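Local coordinates for protein octaprenyl Pyrophosphate Synthase (Helicobacter pylori, PDB 3TC1) that probably condenses isopentenyl diphosphate units onto an allylic diphosphate to build the C40 chain of octaprenyl diphosphate, as all-trans polyprenyl synthases do, at residues A14-I17 and K18-E21; A101-L104 and G105-F108. All coordinates share one frame; numbering follows the deposited sequence.

Interaction 1 of 2, residues A14-I17 and K18-E21; sequences ASWI and KEIE
The C-terminal end of helix 3-18 runs into a type I beta turn, Lys18 to Glu21, and Trp16, Ile17, Glu19 and Ile20 meet across this helix end. Lys18 N still makes an i to i-4 bond to Ala14 O at 3.1 Å. Glu19 N bonds to Ser15 O and also, weakly, to Trp16 O. Ile20 N then reaches back only three residues, to Ile17 O at 3.1 Å. This donor nitrogen lies above the Ile17 carbonyl plane, 62° out of it, and not on a lone pair. Glu21, with positive phi, is the first residue to leave the helical conformation. Glu21 N closes the turn on Lys18 O.

Ala14 O has a second donor in a water, which also accepts from Lys18 NZ at 3.0 Å. The lysine chain runs extended past this carbonyl, and a bend at its last torsion (chi4 63°) brings the ammonium to the water. Trp16 and Glu19 point the same way. Glu19 OE1 comes obliquely to the indole, in van der Waals contact with Trp16 CD1 at 3.7 Å, and the ring and carboxylate planes are 29° apart. OE1 also forms a salt bridge with Lys111, which has the Trp16 ring as a second partner through a cation-pi contact. Ile17 and Ile20 lie side by side, their CD1 atoms 4.1 Å apart.

Trp16 packs on helix 53-80 at Asn61, Thr64, Ile65 and Met68, while Ile17 and Ile20 both rest on Ile25 of helix 23-29 and also face helix 92-116. Ile20 meets the second subunit as well: its O accepts from Arg136 of that subunit and its side chain packs on Leu132 there.

Interaction 2 of 2, residues A101-L104 and G105-F108; sequences AVML and GDVF
Leu104 and Phe108 lie side by side, one turn apart on helix 92-116, with Leu104 CD1 4.0 Å from Phe108 CE1. Leu104 O lies at the ring edge, in its plane, 3.3 Å from Phe108 CD1. The same oxygen accepts the Phe108 N-H at 3.0 Å. On another side of the helix, the Met103 and Asp106 side chains cross obliquely. Met103 bends at chi2 (-54°) and chi3, and its SD and CE each make a van der Waals approach to Asp106 OD2, at 4.0 Å. Val107 CG2 lies 3.3 Å from Met103 O, because its first torsion sets this branch beside the backbone N.

Four i to i-4 backbone bonds fix the helical spacing of these side chains. Val107 N to Met103 O is the shortest, at 2.8 Å. Val102 O accepts from Asp106 N and also from His76 NE2 of the same chain. Asp106 is buried, and a hydrogen bond across the dimer interface, from OD2 to ND1 of His76 of the second subunit, satisfies that oxygen.

This is a buried turn of a dimer-interface helix in the all-helical polyprenyl synthase fold. Helix 92-116 is enclosed here by helices 23-29 and 53-80 of its own chain and by the second subunit, whose Ser135 touches Asp106 and Val107.

From the N terminus, interaction 1 comes first, where helix 3-18 ends and the chain turns toward helix 23-29. Interaction 2 follows inside helix 92-116. Each is local and closes no long loop. They lie in series, neither nested nor crossed, with centres about 14 Å apart. They meet directly: Ile20 CD1 is 3.4 Å from Val107 CG1, and Ile17 CD1 is 4.0 Å from Phe108 CE1. These contacts join the end of the first helix to helix 92-116. Ile25 of helix 23-29 touches Ile17, Ile20 and Val107, so it bridges the two. Both interactions also reach the second subunit at the dimer interface.

Interaction 1 of 2, residues A14-I17 and K18-E21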
loop_
_atom_site.group_PDB
_atom_site.type_symbol
_atom_site.label_atom_id
_atom_site.label_comp_id
_atom_site.label_asym_id
_atom_site.label_seq_id
_atom_site.Cartn_x
_atom_site.Cartn_y
_atom_site.Cartn_z
ATOM N N ALA B 14 -16.468 8.124 3.615
ATOM C CA ALA B 14 -17.500 7.369 2.911
ATOM C C ALA B 14 -17.696 7.904 1.494
ATOM O O ALA B 14 -17.905 7.138 0.556
ATOM C CB ALA B 14 -18.816 7.431 3.679
ATOM N N SER B 15 -17.642 9.221 1.343
ATOM C CA SER B 15 -17.803 9.832 0.033
ATOM C C SER B 15 -16.637 9.471 -0.882
ATOM O O SER B 15 -16.833 9.173 -2.061
ATOM C CB SER B 15 -17.898 11.353 0.166
ATOM O OG SER B 15 -19.053 11.721 0.896
ATOM N N TRP B 16 -15.424 9.502 -0.339
ATOM C CA TRP B 16 -14.235 9.177 -1.117
ATOM C C TRP B 16 -14.250 7.714 -1.568
ATOM O O TRP B 16 -13.787 7.392 -2.664
ATOM C CB TRP B 16 -12.970 9.483 -0.300
ATOM C CG TRP B 16 -12.672 10.964 -0.175
ATOM C CD1 TRP B 16 -13.456 11.999 -0.608
ATOM C CD2 TRP B 16 -11.506 11.562 0.404
ATOM N NE1 TRP B 16 -12.847 13.205 -0.336
ATOM C CE2 TRP B 16 -11.650 12.965 0.285
ATOM C CE3 TRP B 16 -10.351 11.051 1.009
ATOM C CZ2 TRP B 16 -10.682 13.864 0.751
ATOM C CZ3 TRP B 16 -9.382 11.950 1.472
ATOM C CH2 TRP B 16 -9.559 13.338 1.339
ATOM N N ILE B 17 -14.780 6.828 -0.728
ATOM C CA ILE B 17 -14.864 5.415 -1.096
ATOM C C ILE B 17 -15.875 5.270 -2.231
ATOM O O ILE B 17 -15.649 4.523 -3.178
ATOM C CB ILE B 17 -15.301 4.527 0.101
ATOM C CG1 ILE B 17 -14.162 4.429 1.112
ATOM C CG2 ILE B 17 -15.682 3.122 -0.383
ATOM C CD1 ILE B 17 -12.902 3.800 0.558
ATOM N N LYS B 18 -16.989 5.989 -2.139
ATOM C CA LYS B 18 -18.005 5.928 -3.187
ATOM C C LYS B 18 -17.473 6.496 -4.504
ATOM O O LYS B 18 -17.918 6.098 -5.580
ATOM C CB LYS B 18 -19.265 6.693 -2.773
ATOM C CG LYS B 18 -20.143 5.968 -1.763
ATOM C CD LYS B 18 -21.407 6.767 -1.478
ATOM C CE LYS B 18 -22.366 6.018 -0.560
ATOM N NZ LYS B 18 -21.791 5.757 0.788
ATOM N N GLU B 19 -16.532 7.431 -4.420
ATOM C CA GLU B 19 -15.950 8.028 -5.619
ATOM C C GLU B 19 -15.114 7.017 -6.401
ATOM O O GLU B 19 -14.823 7.224 -7.580
ATOM C CB GLU B 19 -15.092 9.245 -5.253
ATOM C CG GLU B 19 -15.900 10.383 -4.637
ATOM C CD GLU B 19 -15.072 11.624 -4.313
ATOM O OE1 GLU B 19 -13.825 11.547 -4.282
ATOM O OE2 GLU B 19 -15.685 12.684 -4.074
ATOM N N ILE B 20 -14.731 5.923 -5.750
ATOM C CA ILE B 20 -13.943 4.892 -6.414
ATOM C C ILE B 20 -14.867 4.105 -7.346
ATOM O O ILE B 20 -14.414 3.431 -8.273
ATOM C CB ILE B 20 -13.284 3.953 -5.382
ATOM C CG1 ILE B 20 -12.399 4.780 -4.445
ATOM C CG2 ILE B 20 -12.438 2.899 -6.086
ATOM C CD1 ILE B 20 -11.710 3.981 -3.365
ATOM N N GLU B 21 -16.168 4.219 -7.095
ATOM C CA GLU B 21 -17.195 3.568 -7.907
ATOM C C GLU B 21 -16.951 2.082 -8.150
ATOM O O GLU B 21 -16.736 1.640 -9.279
ATOM C CB GLU B 21 -17.337 4.306 -9.245
ATOM C CG GLU B 21 -17.625 5.793 -9.081
ATOM C CD GLU B 21 -17.773 6.526 -10.403
ATOM O OE1 GLU B 21 -16.900 6.368 -11.278
ATOM O OE2 GLU B 21 -18.759 7.274 -10.563
HETATM O O HOH W 1 -19.026 4.788 1.397
#

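Interaction 2 of 2, residues A101-L104 and G105-F108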
loop_
_atom_site.group_PDB
_atom_site.type_symbol
_atom_site.label_atom_id
_atom_site.label_comp_id
_atom_site.label_asym_id
_atom_site.label_seq_id
_atom_site.Cartn_x
_atom_site.Cartn_y
_atom_site.Cartn_z
ATOM N N ALA B 101 -7.609 -7.782 1.759
ATOM C CA ALA B 101 -7.228 -6.875 2.835
ATOM C C ALA B 101 -6.027 -6.046 2.388
ATOM O O ALA B 101 -5.939 -4.858 2.686
ATOM C CB ALA B 101 -6.887 -7.658 4.097
ATOM N N VAL B 102 -5.110 -6.679 1.663
ATOM C CA VAL B 102 -3.919 -5.991 1.173
ATOM C C VAL B 102 -4.297 -4.970 0.102
ATOM O O VAL B 102 -3.882 -3.815 0.171
ATOM C CB VAL B 102 -2.884 -6.979 0.576
ATOM C CG1 VAL B 102 -1.701 -6.212 -0.003
ATOM C CG2 VAL B 102 -2.396 -7.929 1.652
ATOM N N MET B 103 -5.079 -5.397 -0.887
ATOM C CA MET B 103 -5.500 -4.491 -1.951
ATOM C C MET B 103 -6.342 -3.348 -1.401
ATOM O O MET B 103 -6.192 -2.205 -1.833
ATOM C CB MET B 103 -6.299 -5.231 -3.029
ATOM C CG MET B 103 -5.472 -6.119 -3.945
ATOM S SD MET B 103 -4.097 -5.255 -4.745
ATOM C CE MET B 103 -2.765 -6.325 -4.321
ATOM N N LEU B 104 -7.233 -3.653 -0.461
ATOM C CA LEU B 104 -8.080 -2.626 0.134
ATOM C C LEU B 104 -7.210 -1.577 0.822
ATOM O O LEU B 104 -7.532 -0.396 0.819
ATOM C CB LEU B 104 -9.054 -3.232 1.148
ATOM C CG LEU B 104 -9.971 -2.195 1.816
ATOM C CD1 LEU B 104 -10.885 -1.566 0.775
ATOM C CD2 LEU B 104 -10.787 -2.844 2.919
ATOM N N GLY B 105 -6.106 -2.021 1.411
ATOM C CA GLY B 105 -5.195 -1.098 2.060
ATOM C C GLY B 105 -4.512 -0.235 1.012
ATOM O O GLY B 105 -4.270 0.954 1.223
ATOM N N ASP B 106 -4.199 -0.838 -0.133
ATOM C CA ASP B 106 -3.549 -0.107 -1.220
ATOM C C ASP B 106 -4.503 0.942 -1.768
ATOM O O ASP B 106 -4.090 2.032 -2.166
ATOM C CB ASP B 106 -3.127 -1.061 -2.343
ATOM C CG ASP B 106 -1.941 -1.917 -1.957
ATOM O OD1 ASP B 106 -1.272 -1.581 -0.953
ATOM O OD2 ASP B 106 -1.667 -2.910 -2.664
ATOM N N VAL B 107 -5.781 0.582 -1.797
ATOM C CA VAL B 107 -6.843 1.473 -2.253
ATOM C C VAL B 107 -6.933 2.671 -1.303
ATOM O O VAL B 107 -7.030 3.818 -1.740
ATOM C CB VAL B 107 -8.201 0.743 -2.262
ATOM C CG1 VAL B 107 -9.341 1.755 -2.301
ATOM C CG2 VAL B 107 -8.281 -0.194 -3.471
ATOM N N PHE B 108 -6.906 2.402 0.001
ATOM C CA PHE B 108 -6.967 3.482 0.979
ATOM C C PHE B 108 -5.754 4.387 0.814
ATOM O O PHE B 108 -5.894 5.610 0.775
ATOM C CB PHE B 108 -7.021 2.934 2.410
ATOM C CG PHE B 108 -8.419 2.810 2.964
ATOM C CD1 PHE B 108 -9.275 1.805 2.523
ATOM C CD2 PHE B 108 -8.878 3.703 3.930
ATOM C CE1 PHE B 108 -10.569 1.687 3.036
ATOM C CE2 PHE B 108 -10.167 3.598 4.452
ATOM C CZ PHE B 108 -11.018 2.585 4.003
#